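Local coordinates for DNA topoisomerase 2-associated protein PAT1 (Saccharomyces cerevisiae, PDB 5LMG) that activates mRNA decapping and represses translation in yeast, its C-terminal domain binding a peptide of the decapping enzyme Dcp2, at residues Tyr239-Gln251 and His292-Ile304. The protein carries 2 engineered substitutions. Sequence-based numbering, arbitrary orientation.
With EDO (1,2-ethanediol), chain F; EDO (1,2-ethanediol), chain H.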
ATOM      1  N   TYR A 239     -15.555  -1.592  -9.171  1.00 41.96           N
ATOM      2  CA  TYR A 239     -14.344  -0.962  -9.720  1.00 41.38           C
ATOM      3  C   TYR A 239     -14.701   0.472 -10.174  1.00 46.29           C
ATOM      4  O   TYR A 239     -13.970   1.412  -9.857  1.00 44.66           O
ATOM      5  CB  TYR A 239     -13.773  -1.767 -10.919  1.00 42.28           C
ATOM      6  CG  TYR A 239     -12.642  -1.048 -11.634  1.00 43.65           C
ATOM      7  CD1 TYR A 239     -12.904  -0.129 -12.653  1.00 45.52           C
ATOM      8  CD2 TYR A 239     -11.314  -1.249 -11.260  1.00 43.75           C
ATOM      9  CE1 TYR A 239     -11.874   0.578 -13.276  1.00 45.49           C
ATOM     10  CE2 TYR A 239     -10.273  -0.547 -11.879  1.00 43.82           C
ATOM     11  CZ  TYR A 239     -10.558   0.358 -12.892  1.00 47.84           C
ATOM     12  OH  TYR A 239      -9.549   1.062 -13.512  1.00 44.11           O
ATOM     13  N   ASP A 240     -15.830   0.623 -10.913  1.00 44.67           N
ATOM     14  CA  ASP A 240     -16.285   1.915 -11.406  1.00 45.10           C
ATOM     15  C   ASP A 240     -16.611   2.901 -10.284  1.00 46.66           C
ATOM     16  O   ASP A 240     -16.326   4.089 -10.442  1.00 45.25           O
ATOM     17  CB  ASP A 240     -17.446   1.775 -12.395  1.00 48.39           C
ATOM     18  CG  ASP A 240     -17.593   3.002 -13.268  1.00 63.06           C
ATOM     19  OD1 ASP A 240     -16.644   3.302 -14.045  1.00 62.02           O
ATOM     20  OD2 ASP A 240     -18.619   3.709 -13.129  1.00 70.44           O
ATOM     21  N   LYS A 241     -17.178   2.419  -9.151  1.00 42.62           N
ATOM     22  CA  LYS A 241     -17.458   3.266  -7.975  1.00 42.73           C
ATOM     23  C   LYS A 241     -16.131   3.784  -7.379  1.00 45.25           C
ATOM     24  O   LYS A 241     -16.017   4.974  -7.060  1.00 44.86           O
ATOM     25  CB  LYS A 241     -18.275   2.512  -6.916  1.00 45.49           C
ATOM     26  CG  LYS A 241     -19.737   2.295  -7.311  1.00 47.68           C
ATOM     27  CD  LYS A 241     -20.473   1.427  -6.291  1.00 52.86           C
ATOM     28  CE  LYS A 241     -21.472   0.481  -6.942  1.00 55.99           C
ATOM     29  NZ  LYS A 241     -22.627   1.202  -7.545  1.00 64.32           N
ATOM     30  N   LEU A 242     -15.120   2.899  -7.277  1.00 41.38           N
ATOM     31  CA  LEU A 242     -13.773   3.241  -6.818  1.00 40.81           C
ATOM     32  C   LEU A 242     -13.131   4.244  -7.784  1.00 43.67           C
ATOM     33  O   LEU A 242     -12.522   5.219  -7.337  1.00 41.23           O
ATOM     34  CB  LEU A 242     -12.894   1.979  -6.735  1.00 40.79           C
ATOM     35  CG  LEU A 242     -11.457   2.202  -6.265  1.00 45.62           C
ATOM     36  CD1 LEU A 242     -11.412   2.502  -4.769  1.00 45.63           C
ATOM     37  CD2 LEU A 242     -10.595   1.004  -6.591  1.00 49.26           C
ATOM     38  N   PHE A 243     -13.266   3.993  -9.107  1.00 41.02           N
ATOM     39  CA  PHE A 243     -12.706   4.855 -10.148  1.00 40.32           C
ATOM     40  C   PHE A 243     -13.264   6.287 -10.044  1.00 43.36           C
ATOM     41  O   PHE A 243     -12.493   7.241 -10.150  1.00 41.43           O
ATOM     42  CB  PHE A 243     -12.933   4.261 -11.553  1.00 41.13           C
ATOM     43  CG  PHE A 243     -12.079   4.905 -12.618  1.00 40.99           C
ATOM     44  CD1 PHE A 243     -12.519   6.042 -13.297  1.00 43.01           C
ATOM     45  CD2 PHE A 243     -10.835   4.377 -12.947  1.00 42.73           C
ATOM     46  CE1 PHE A 243     -11.716   6.652 -14.271  1.00 43.51           C
ATOM     47  CE2 PHE A 243     -10.034   4.984 -13.926  1.00 44.77           C
ATOM     48  CZ  PHE A 243     -10.486   6.113 -14.583  1.00 43.20           C
ATOM     49  N   THR A 244     -14.580   6.415  -9.778  1.00 41.73           N
ATOM     50  CA  THR A 244     -15.296   7.686  -9.592  1.00 42.97           C
ATOM     51  C   THR A 244     -14.682   8.513  -8.448  1.00 48.17           C
ATOM     52  O   THR A 244     -14.487   9.718  -8.622  1.00 48.89           O
ATOM     53  CB  THR A 244     -16.806   7.427  -9.389  1.00 49.79           C
ATOM     54  OG1 THR A 244     -17.298   6.677 -10.490  1.00 54.56           O
ATOM     55  CG2 THR A 244     -17.628   8.707  -9.267  1.00 47.62           C
ATOM     56  N   SER A 245     -14.364   7.873  -7.299  1.00 44.62           N
ATOM     57  CA  SER A 245     -13.773   8.564  -6.151  1.00 44.84           C
ATOM     58  C   SER A 245     -12.334   9.072  -6.394  1.00 48.79           C
ATOM     59  O   SER A 245     -11.899   9.972  -5.682  1.00 48.95           O
ATOM     60  CB  SER A 245     -13.838   7.699  -4.892  1.00 47.46           C
ATOM     61  OG  SER A 245     -13.060   6.521  -5.021  1.00 56.07           O
ATOM     62  N   LEU A 246     -11.625   8.517  -7.408  1.00 44.61           N
ATOM     63  CA  LEU A 246     -10.244   8.862  -7.768  1.00 43.80           C
ATOM     64  C   LEU A 246     -10.094   9.780  -8.965  1.00 46.57           C
ATOM     65  O   LEU A 246      -9.064  10.458  -9.078  1.00 45.60           O
ATOM     66  CB  LEU A 246      -9.423   7.586  -8.026  1.00 43.73           C
ATOM     67  CG  LEU A 246      -9.172   6.685  -6.824  1.00 48.76           C
ATOM     68  CD1 LEU A 246      -8.550   5.364  -7.258  1.00 48.49           C
ATOM     69  CD2 LEU A 246      -8.323   7.387  -5.789  1.00 52.88           C
ATOM     70  N   GLU A 247     -11.090   9.786  -9.878  1.00 42.49           N
ATOM     71  CA  GLU A 247     -11.052  10.570 -11.108  1.00 42.01           C
ATOM     72  C   GLU A 247     -10.749  12.037 -10.845  1.00 46.03           C
ATOM     73  O   GLU A 247     -11.302  12.612  -9.906  1.00 46.22           O
ATOM     74  CB  GLU A 247     -12.360  10.390 -11.891  1.00 43.43           C
ATOM     75  CG  GLU A 247     -12.223  10.736 -13.357  1.00 52.40           C
ATOM     76  CD  GLU A 247     -13.482  10.466 -14.157  1.00 69.08           C
ATOM     77  OE1 GLU A 247     -14.552  10.261 -13.538  1.00 59.07           O
ATOM     78  OE2 GLU A 247     -13.407  10.495 -15.405  1.00 61.27           O
ATOM     79  N   SER A 248      -9.828  12.613 -11.649  1.00 42.94           N
ATOM     80  CA  SER A 248      -9.277  13.988 -11.564  1.00 43.50           C
ATOM     81  C   SER A 248      -8.283  14.191 -10.374  1.00 46.77           C
ATOM     82  O   SER A 248      -7.706  15.278 -10.246  1.00 46.49           O
ATOM     83  CB  SER A 248     -10.375  15.053 -11.564  1.00 47.13           C
ATOM     84  OG  SER A 248     -10.889  15.261 -10.258  1.00 55.98           O
ATOM     85  N   LYS A 249      -8.071  13.147  -9.526  1.00 42.65           N
ATOM     86  CA  LYS A 249      -7.183  13.185  -8.356  1.00 42.25           C
ATOM     87  C   LYS A 249      -6.065  12.108  -8.386  1.00 44.45           C
ATOM     88  O   LYS A 249      -5.322  11.994  -7.411  1.00 42.52           O
ATOM     89  CB  LYS A 249      -8.014  13.072  -7.055  1.00 45.06           C
ATOM     90  CG  LYS A 249      -8.970  14.249  -6.822  1.00 56.56           C
ATOM     91  CD  LYS A 249     -10.100  13.928  -5.846  1.00 65.66           C
ATOM     92  CE  LYS A 249     -11.292  13.267  -6.506  1.00 73.66           C
ATOM     93  NZ  LYS A 249     -12.424  13.086  -5.559  1.00 78.49           N
ATOM     94  N   ILE A 250      -5.942  11.335  -9.501  1.00 41.29           N
ATOM     95  CA  ILE A 250      -4.959  10.249  -9.678  1.00 41.67           C
ATOM     96  C   ILE A 250      -3.494  10.728  -9.464  1.00 46.03           C
ATOM     97  O   ILE A 250      -2.713  10.013  -8.832  1.00 45.29           O
ATOM     98  CB  ILE A 250      -5.150   9.478 -11.026  1.00 44.45           C
ATOM     99  CG1 ILE A 250      -6.534   8.771 -11.061  1.00 45.32           C
ATOM    100  CG2 ILE A 250      -4.026   8.442 -11.262  1.00 44.29           C
ATOM    101  CD1 ILE A 250      -7.064   8.359 -12.511  1.00 46.92           C
ATOM    102  N   GLN A 251      -3.141  11.935  -9.945  1.00 43.30           N
ATOM    103  CA  GLN A 251      -1.799  12.515  -9.790  1.00 43.84           C
ATOM    104  C   GLN A 251      -1.390  12.711  -8.298  1.00 46.47           C
ATOM    105  O   GLN A 251      -0.198  12.629  -7.975  1.00 44.09           O
ATOM    106  CB  GLN A 251      -1.682  13.821 -10.614  1.00 45.88           C
ATOM    107  CG  GLN A 251      -0.637  14.852 -10.148  1.00 68.20           C
ATOM    108  CD  GLN A 251       0.792  14.450 -10.435  1.00 87.79           C
ATOM    109  OE1 GLN A 251       1.185  14.221 -11.588  1.00 87.57           O
ATOM    110  NE2 GLN A 251       1.621  14.430  -9.398  1.00 71.65           N
ATOM    111  N   HIS A 292     -11.258   3.804 -18.962  1.00 39.94           N
ATOM    112  CA  HIS A 292     -10.602   3.981 -17.654  1.00 38.39           C
ATOM    113  C   HIS A 292      -9.104   4.186 -17.873  1.00 41.21           C
ATOM    114  O   HIS A 292      -8.523   5.088 -17.285  1.00 39.01           O
ATOM    115  CB  HIS A 292     -10.804   2.749 -16.743  1.00 38.55           C
ATOM    116  CG  HIS A 292     -12.218   2.532 -16.323  1.00 42.39           C
ATOM    117  ND1 HIS A 292     -12.931   1.422 -16.745  1.00 44.53           N
ATOM    118  CD2 HIS A 292     -13.019   3.299 -15.546  1.00 43.34           C
ATOM    119  CE1 HIS A 292     -14.127   1.539 -16.192  1.00 44.00           C
ATOM    120  NE2 HIS A 292     -14.218   2.643 -15.451  1.00 43.94           N
ATOM    121  N   GLN A 293      -8.496   3.358 -18.754  1.00 38.84           N
ATOM    122  CA  GLN A 293      -7.075   3.390 -19.072  1.00 38.51           C
ATOM    123  C   GLN A 293      -6.632   4.721 -19.692  1.00 42.16           C
ATOM    124  O   GLN A 293      -5.556   5.223 -19.353  1.00 40.69           O
ATOM    125  CB  GLN A 293      -6.680   2.188 -19.937  1.00 39.38           C
ATOM    126  CG  GLN A 293      -6.744   0.845 -19.191  1.00 42.55           C
ATOM    127  CD  GLN A 293      -6.483  -0.347 -20.090  1.00 54.85           C
ATOM    128  OE1 GLN A 293      -6.396  -0.233 -21.313  1.00 50.41           O
ATOM    129  NE2 GLN A 293      -6.350  -1.533 -19.500  1.00 47.95           N
ATOM    130  N   ARG A 294      -7.484   5.290 -20.575  1.00 39.82           N
ATOM    131  CA  ARG A 294      -7.291   6.573 -21.253  1.00 38.91           C
ATOM    132  C   ARG A 294      -7.153   7.685 -20.221  1.00 41.61           C
ATOM    133  O   ARG A 294      -6.237   8.498 -20.331  1.00 40.64           O
ATOM    134  CB  ARG A 294      -8.464   6.879 -22.188  1.00 36.99           C
ATOM    135  CG  ARG A 294      -8.459   6.077 -23.496  1.00 39.04           C
ATOM    136  CD  ARG A 294      -9.715   6.371 -24.296  1.00 46.14           C
ATOM    137  NE  ARG A 294      -9.571   7.560 -25.136  1.00 44.85           N
ATOM    138  CZ  ARG A 294     -10.020   8.773 -24.828  1.00 58.45           C
ATOM    139  NH1 ARG A 294     -10.654   8.983 -23.681  1.00 44.11           N
ATOM    140  NH2 ARG A 294      -9.857   9.781 -25.673  1.00 47.03           N
ATOM    141  N   ILE A 295      -8.061   7.700 -19.216  1.00 37.62           N
ATOM    142  CA  ILE A 295      -8.074   8.670 -18.123  1.00 36.53           C
ATOM    143  C   ILE A 295      -6.812   8.496 -17.258  1.00 39.74           C
ATOM    144  O   ILE A 295      -6.164   9.498 -16.964  1.00 39.54           O
ATOM    145  CB  ILE A 295      -9.386   8.590 -17.286  1.00 39.33           C
ATOM    146  CG1 ILE A 295     -10.620   9.046 -18.105  1.00 39.49           C
ATOM    147  CG2 ILE A 295      -9.255   9.393 -15.956  1.00 40.56           C
ATOM    148  CD1 ILE A 295     -11.920   8.490 -17.650  1.00 41.97           C
ATOM    149  N   ILE A 296      -6.476   7.236 -16.846  1.00 35.90           N
ATOM    150  CA  ILE A 296      -5.287   6.945 -16.010  1.00 35.42           C
ATOM    151  C   ILE A 296      -3.995   7.492 -16.663  1.00 40.91           C
ATOM    152  O   ILE A 296      -3.282   8.255 -16.001  1.00 39.21           O
ATOM    153  CB  ILE A 296      -5.149   5.453 -15.578  1.00 37.79           C
ATOM    154  CG1 ILE A 296      -6.390   4.980 -14.764  1.00 38.20           C
ATOM    155  CG2 ILE A 296      -3.822   5.226 -14.772  1.00 36.41           C
ATOM    156  CD1 ILE A 296      -6.659   3.420 -14.798  1.00 46.87           C
ATOM    157  N   ILE A 297      -3.723   7.111 -17.950  1.00 39.62           N
ATOM    158  CA  ILE A 297      -2.574   7.539 -18.768  1.00 40.55           C
ATOM    159  C   ILE A 297      -2.525   9.064 -18.839  1.00 45.27           C
ATOM    160  O   ILE A 297      -1.456   9.648 -18.656  1.00 44.88           O
ATOM    161  CB  ILE A 297      -2.603   6.901 -20.209  1.00 45.27           C
ATOM    162  CG1 ILE A 297      -1.994   5.488 -20.228  1.00 46.33           C
ATOM    163  CG2 ILE A 297      -1.886   7.788 -21.262  1.00 48.87           C
ATOM    164  CD1 ILE A 297      -0.406   5.429 -20.328  1.00 59.33           C
ATOM    165  N   ASP A 298      -3.688   9.708 -19.112  1.00 41.41           N
ATOM    166  CA  ASP A 298      -3.756  11.160 -19.209  1.00 40.54           C
ATOM    167  C   ASP A 298      -3.349  11.828 -17.878  1.00 41.88           C
ATOM    168  O   ASP A 298      -2.565  12.775 -17.879  1.00 41.17           O
ATOM    169  CB  ASP A 298      -5.172  11.611 -19.644  1.00 41.65           C
ATOM    170  CG  ASP A 298      -5.266  13.102 -19.781  1.00 47.26           C
ATOM    171  OD1 ASP A 298      -4.519  13.666 -20.605  1.00 48.70           O
ATOM    172  OD2 ASP A 298      -5.987  13.722 -18.977  1.00 55.72           O
ATOM    173  N   GLU A 299      -3.884  11.320 -16.756  1.00 37.15           N
ATOM    174  CA  GLU A 299      -3.661  11.894 -15.432  1.00 37.05           C
ATOM    175  C   GLU A 299      -2.223  11.747 -14.927  1.00 41.42           C
ATOM    176  O   GLU A 299      -1.762  12.610 -14.183  1.00 41.78           O
ATOM    177  CB  GLU A 299      -4.682  11.365 -14.405  1.00 37.84           C
ATOM    178  CG  GLU A 299      -6.063  11.994 -14.590  1.00 47.60           C
ATOM    179  CD  GLU A 299      -7.048  11.860 -13.441  1.00 62.24           C
ATOM    180  OE1 GLU A 299      -6.654  12.078 -12.270  1.00 45.47           O
ATOM    181  OE2 GLU A 299      -8.241  11.607 -13.724  1.00 54.52           O
ATOM    182  N   VAL A 300      -1.503  10.697 -15.370  1.00 38.16           N
ATOM    183  CA  VAL A 300      -0.135  10.432 -14.918  1.00 37.21           C
ATOM    184  C   VAL A 300       0.911  10.636 -16.017  1.00 41.35           C
ATOM    185  O   VAL A 300       2.075  10.329 -15.782  1.00 40.13           O
ATOM    186  CB  VAL A 300       0.013   9.037 -14.229  1.00 39.21           C
ATOM    187  CG1 VAL A 300      -0.970   8.876 -13.074  1.00 38.15           C
ATOM    188  CG2 VAL A 300      -0.087   7.881 -15.221  1.00 39.01           C
ATOM    189  N   ARG A 301       0.505  11.145 -17.206  1.00 39.71           N
ATOM    190  CA  ARG A 301       1.403  11.398 -18.344  1.00 39.84           C
ATOM    191  C   ARG A 301       2.673  12.149 -17.944  1.00 41.49           C
ATOM    192  O   ARG A 301       3.762  11.743 -18.352  1.00 39.98           O
ATOM    193  CB  ARG A 301       0.668  12.121 -19.489  1.00 41.03           C
ATOM    194  CG  ARG A 301       1.577  12.521 -20.667  1.00 46.71           C
ATOM    195  CD  ARG A 301       0.842  13.137 -21.860  1.00 49.68           C
ATOM    196  NE  ARG A 301       0.026  14.275 -21.446  1.00 50.07           N
ATOM    197  CZ  ARG A 301      -1.296  14.239 -21.322  1.00 61.35           C
ATOM    198  NH1 ARG A 301      -1.974  13.147 -21.663  1.00 43.62           N
ATOM    199  NH2 ARG A 301      -1.953  15.300 -20.878  1.00 53.86           N
ATOM    200  N   ASP A 302       2.535  13.232 -17.150  1.00 38.65           N
ATOM    201  CA  ASP A 302       3.690  14.015 -16.695  1.00 39.43           C
ATOM    202  C   ASP A 302       4.614  13.200 -15.763  1.00 41.93           C
ATOM    203  O   ASP A 302       5.829  13.381 -15.792  1.00 39.98           O
ATOM    204  CB  ASP A 302       3.247  15.348 -16.076  1.00 41.33           C
ATOM    205  CG  ASP A 302       2.511  16.282 -17.036  1.00 53.53           C
ATOM    206  OD1 ASP A 302       2.800  16.236 -18.263  1.00 51.98           O
ATOM    207  OD2 ASP A 302       1.648  17.060 -16.562  1.00 62.32           O
ATOM    208  N   GLU A 303       4.040  12.254 -15.001  1.00 39.49           N
ATOM    209  CA  GLU A 303       4.800  11.368 -14.114  1.00 38.82           C
ATOM    210  C   GLU A 303       5.548  10.299 -14.912  1.00 41.51           C
ATOM    211  O   GLU A 303       6.681   9.977 -14.554  1.00 40.16           O
ATOM    212  CB  GLU A 303       3.905  10.758 -13.037  1.00 39.60           C
ATOM    213  CG  GLU A 303       3.415  11.771 -12.005  1.00 47.21           C
ATOM    214  CD  GLU A 303       4.430  12.484 -11.120  1.00 62.19           C
ATOM    215  OE1 GLU A 303       4.038  13.495 -10.490  1.00 60.64           O
ATOM    216  OE2 GLU A 303       5.604  12.052 -11.047  1.00 50.08           O
ATOM    217  N   ILE A 304       4.952   9.836 -16.047  1.00 38.41           N
ATOM    218  CA  ILE A 304       5.571   8.882 -16.972  1.00 38.63           C
ATOM    219  C   ILE A 304       6.830   9.550 -17.586  1.00 42.28           C
ATOM    220  O   ILE A 304       7.905   8.945 -17.573  1.00 40.23           O
ATOM    221  CB  ILE A 304       4.561   8.382 -18.061  1.00 41.24           C
ATOM    222  CG1 ILE A 304       3.465   7.471 -17.436  1.00 41.22           C
ATOM    223  CG2 ILE A 304       5.287   7.666 -19.216  1.00 40.16           C
ATOM    224  CD1 ILE A 304       2.236   7.230 -18.303  1.00 42.54           C
TER
HETATM  225  C1  EDO F 802       5.904  18.549 -18.394  1.00 57.28           C
HETATM  226  O1  EDO F 802       5.424  17.258 -18.761  1.00 56.35           O
HETATM  227  C2  EDO F 802       5.761  18.767 -16.876  1.00 58.13           C
HETATM  228  O2  EDO F 802       4.393  18.958 -16.565  1.00 60.90           O
HETATM  229  C1  EDO H 804       7.713  12.732  -8.416  1.00 66.28           C
HETATM  230  O1  EDO H 804       7.530  11.500  -9.101  1.00 65.04           O
HETATM  231  C2  EDO H 804       6.519  12.964  -7.460  1.00 67.62           C
HETATM  232  O2  EDO H 804       6.533  12.044  -6.363  1.00 65.39           O
HETATM  233  O   HOH W   1      -4.886  14.055 -11.523  1.00 47.71           O
HETATM  234  O   HOH W   2       0.890  13.701 -14.394  1.00 52.71           O
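His292 is wedged between two aromatic rings, Tyr239 and Phe243, and tied to a carboxylate. Both ring pairs are edge-to-face: CE1 of Tyr239 sits over the centre of the imidazole face, with the planes at 81°, while CD2 of His292 lies over the centre of the Phe243 ring, 3.5 Å from CG of Phe243. In the imidazole plane, NE2 of His292 donates to OD1 of Asp240 at 2.9 Å, and the N-H...O angle of 172° makes this bond almost straight. ND1 is engaged by the backbone N of Lys289, so both ring nitrogens fix the rotation. A leucine in its place would probably leave Asp240 without this donor and the two aromatic rings without their flat partner.

Apolar contacts follow helix 290-322, first from Phe243, whose CE2 meets CG1 of Ile296 at 3.7 Å, then from Ile250 beyond the turn, whose CG2 meets CG1 of Val300 at 3.6 Å. The setting is an alpha-helical repeat-like fold, consistent with the family's TPR clan, in which segments 239-246 and 292-304 run in roughly the same direction, their axes at 26°. Helix 275-286 packs against Ile250 and Ile296, whereas Arg294 on helix 290-322 forms a salt bridge with the bound peptide.

The carboxylate of Glu299 grips the backbone after helix 234-246, where Leu246 to Lys249 form a type II beta turn. Its OE2 accepts from Ser248 N (2.8 Å) within the turn, on the syn side and somewhat out of the carboxylate plane, and its OE1 accepts from Ile250 N (3.0 Å) just past it and from a water that also bonds Gln251 N. A bend about the CB-CG bond of Gln251 carries NE2 to 2.8 Å from OE1 of Glu303, which lies in the amide plane.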